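Local structure of prolyl oligopeptidase (Novosphingobium capsulatum, 1YR2) at residues A215-D220 / A273-D278. The protein probably cleaves oligopeptides on the carboxyl side of proline, and less readily of alanine, as a serine peptidase of the prolyl oligopeptidase family. Numbering follows the deposited sequence.
Sequences AWLGND and ASVSSD
V275, with A215 close behind, takes the largest share of the contact between two neighbouring blades of the β-propeller, at the innermost strands 215-216 and 270-275. Its CG1 is anti to the backbone N (chi1 -176°), which sets CG2 beside that nitrogen and lets it reach the chain of 215-217. There CG2 rests against W216 O at 3.5 Å, a methyl-to-carbonyl van der Waals contact, and V275 CB lies 3.6 Å from the same W216 O. A215 closes the other end of the tight part: its CB points at the opposing strand, 3.6 Å from A273 O, and meets V275 CG2 at 4.1 Å. Here the backbones are nearest, A215 CA and S274 CA 5.4 Å apart. L217 joins more loosely, bringing CD1 to 4.4 Å from V275 CG2.

Beyond V275 the chains diverge; N219 and D220 on one side and S277 and D278 on the other never meet, and both aspartates are exposed. The CB of W216 points away from 273-278, and its indole lies against the preceding blade, where NE1 hydrogen-bonds A169 O and the ring packs on L176 and A178. D278 OD2 accepts a hydrogen bond from G327 N in the following blade. Each strand pairs within its own sheet, A215 with L223 and S274 with V283, so the blades meet here by van der Waals packing of side chains on each other and on backbone carbonyls, with V275 also on L223 of strand 221-226 and A273 on V245 of strand 244-249.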
ATOM      1  N   ALA A 215      13.218 -23.223   3.530  1.00 13.60           N
ATOM      2  CA  ALA A 215      12.802 -24.057   2.400  1.00 12.83           C
ATOM      3  C   ALA A 215      13.066 -25.498   2.703  1.00 12.69           C
ATOM      4  O   ALA A 215      14.219 -25.909   2.876  1.00 12.41           O
ATOM      5  CB  ALA A 215      13.535 -23.672   1.139  1.00 13.79           C
ATOM      6  N   TRP A 216      12.005 -26.308   2.701  1.00 11.15           N
ATOM      7  CA  TRP A 216      12.161 -27.716   3.012  1.00 11.49           C
ATOM      8  C   TRP A 216      12.712 -28.463   1.795  1.00 11.98           C
ATOM      9  O   TRP A 216      12.317 -28.206   0.654  1.00 13.13           O
ATOM     10  CB  TRP A 216      10.804 -28.318   3.407  1.00 11.02           C
ATOM     11  CG  TRP A 216      10.367 -27.959   4.798  1.00  9.23           C
ATOM     12  CD1 TRP A 216       9.633 -26.871   5.182  1.00  8.38           C
ATOM     13  CD2 TRP A 216      10.666 -28.672   6.001  1.00  9.90           C
ATOM     14  NE1 TRP A 216       9.418 -26.888   6.534  1.00 10.35           N
ATOM     15  CE2 TRP A 216      10.063 -27.970   7.070  1.00 10.88           C
ATOM     16  CE3 TRP A 216      11.345 -29.857   6.275  1.00 11.60           C
ATOM     17  CZ2 TRP A 216      10.152 -28.393   8.389  1.00  9.15           C
ATOM     18  CZ3 TRP A 216      11.438 -30.284   7.557  1.00 11.68           C
ATOM     19  CH2 TRP A 216      10.813 -29.564   8.617  1.00 11.42           C
ATOM     20  N   LEU A 217      13.638 -29.375   2.068  1.00 12.21           N
ATOM     21  CA  LEU A 217      14.142 -30.324   1.113  1.00 14.51           C
ATOM     22  C   LEU A 217      13.507 -31.638   1.514  1.00 15.70           C
ATOM     23  O   LEU A 217      13.984 -32.321   2.404  1.00 17.88           O
ATOM     24  CB  LEU A 217      15.645 -30.358   1.179  1.00 15.71           C
ATOM     25  CG  LEU A 217      16.356 -31.129   0.093  1.00 19.60           C
ATOM     26  CD1 LEU A 217      16.548 -30.291  -1.127  1.00 22.03           C
ATOM     27  CD2 LEU A 217      17.682 -31.666   0.635  1.00 21.36           C
ATOM     28  N   GLY A 218      12.390 -31.942   0.907  1.00 17.76           N
ATOM     29  CA  GLY A 218      11.537 -33.048   1.332  1.00 18.21           C
ATOM     30  C   GLY A 218      10.954 -32.859   2.724  1.00 17.81           C
ATOM     31  O   GLY A 218      10.544 -31.748   3.064  1.00 16.81           O
ATOM     32  N   ASN A 219      10.870 -33.946   3.506  1.00 16.85           N
ATOM     33  CA  ASN A 219      10.176 -33.915   4.800  1.00 17.46           C
ATOM     34  C   ASN A 219      11.041 -33.847   6.036  1.00 17.53           C
ATOM     35  O   ASN A 219      10.500 -33.694   7.123  1.00 19.56           O
ATOM     36  CB  ASN A 219       9.214 -35.102   4.884  1.00 17.92           C
ATOM     37  CG  ASN A 219       8.298 -35.162   3.653  1.00 20.33           C
ATOM     38  OD1 ASN A 219       7.702 -34.168   3.297  1.00 24.51           O
ATOM     39  ND2 ASN A 219       8.217 -36.285   3.025  1.00 24.49           N
ATOM     40  N   ASP A 220      12.357 -33.889   5.884  1.00 17.50           N
ATOM     41  CA  ASP A 220      13.255 -33.988   7.038  1.00 17.96           C
ATOM     42  C   ASP A 220      14.544 -33.243   6.891  1.00 16.35           C
ATOM     43  O   ASP A 220      15.536 -33.610   7.531  1.00 16.20           O
ATOM     44  CB  ASP A 220      13.591 -35.457   7.295  1.00 19.10           C
ATOM     45  CG  ASP A 220      14.221 -36.111   6.090  1.00 23.42           C
ATOM     46  OD1 ASP A 220      14.600 -35.397   5.126  1.00 27.24           O
ATOM     47  OD2 ASP A 220      14.374 -37.341   6.001  1.00 33.32           O
ATOM     48  N   ALA A 273      17.587 -19.325  -0.576  1.00 11.66           N
ATOM     49  CA  ALA A 273      17.363 -20.614  -1.231  1.00 12.37           C
ATOM     50  C   ALA A 273      15.883 -20.986  -1.222  1.00 12.22           C
ATOM     51  O   ALA A 273      15.224 -20.808  -0.209  1.00 10.94           O
ATOM     52  CB  ALA A 273      18.149 -21.708  -0.499  1.00 12.48           C
ATOM     53  N   SER A 274      15.412 -21.513  -2.326  1.00 10.62           N
ATOM     54  CA  SER A 274      14.073 -22.054  -2.485  1.00 12.35           C
ATOM     55  C   SER A 274      14.197 -23.433  -3.098  1.00 12.59           C
ATOM     56  O   SER A 274      15.262 -23.780  -3.595  1.00 12.74           O
ATOM     57  CB  SER A 274      13.223 -21.195  -3.438  1.00 13.61           C
ATOM     58  OG  SER A 274      13.165 -19.886  -2.949  1.00 20.91           O
ATOM     59  N   VAL A 275      13.109 -24.204  -3.046  1.00 11.88           N
ATOM     60  CA  VAL A 275      13.040 -25.549  -3.620  1.00 12.21           C
ATOM     61  C   VAL A 275      11.745 -25.597  -4.365  1.00 11.77           C
ATOM     62  O   VAL A 275      10.704 -25.107  -3.903  1.00 12.21           O
ATOM     63  CB  VAL A 275      13.104 -26.671  -2.538  1.00 12.47           C
ATOM     64  CG1 VAL A 275      13.137 -28.013  -3.160  1.00 13.04           C
ATOM     65  CG2 VAL A 275      14.341 -26.532  -1.654  1.00 13.38           C
ATOM     66  N   SER A 276      11.795 -26.157  -5.546  1.00 11.70           N
ATOM     67  CA  SER A 276      10.584 -26.344  -6.315  1.00 12.74           C
ATOM     68  C   SER A 276       9.603 -27.259  -5.550  1.00 14.41           C
ATOM     69  O   SER A 276      10.012 -28.072  -4.701  1.00 14.66           O
ATOM     70  CB  SER A 276      10.878 -26.844  -7.739  1.00 11.32           C
ATOM     71  OG  SER A 276      11.561 -28.086  -7.762  1.00 12.53           O
ATOM     72  N   SER A 277       8.311 -27.080  -5.828  1.00 15.55           N
ATOM     73  CA  SER A 277       7.272 -27.754  -5.057  1.00 16.51           C
ATOM     74  C   SER A 277       7.307 -29.284  -5.119  1.00 16.62           C
ATOM     75  O   SER A 277       6.903 -29.918  -4.152  1.00 17.95           O
ATOM     76  CB  SER A 277       5.870 -27.214  -5.442  1.00 16.65           C
ATOM     77  OG  SER A 277       5.689 -27.276  -6.857  1.00 20.20           O
ATOM     78  N   ASP A 278       7.832 -29.863  -6.202  1.00 16.02           N
ATOM     79  CA  ASP A 278       7.962 -31.302  -6.312  1.00 16.36           C
ATOM     80  C   ASP A 278       9.333 -31.779  -5.839  1.00 15.50           C
ATOM     81  O   ASP A 278       9.673 -32.934  -5.969  1.00 16.07           O
ATOM     82  CB  ASP A 278       7.648 -31.775  -7.751  1.00 16.13           C
ATOM     83  CG  ASP A 278       8.552 -31.150  -8.812  1.00 19.31           C
ATOM     84  OD1 ASP A 278       9.493 -30.369  -8.469  1.00 17.92           O
ATOM     85  OD2 ASP A 278       8.367 -31.433 -10.032  1.00 20.08           O
TER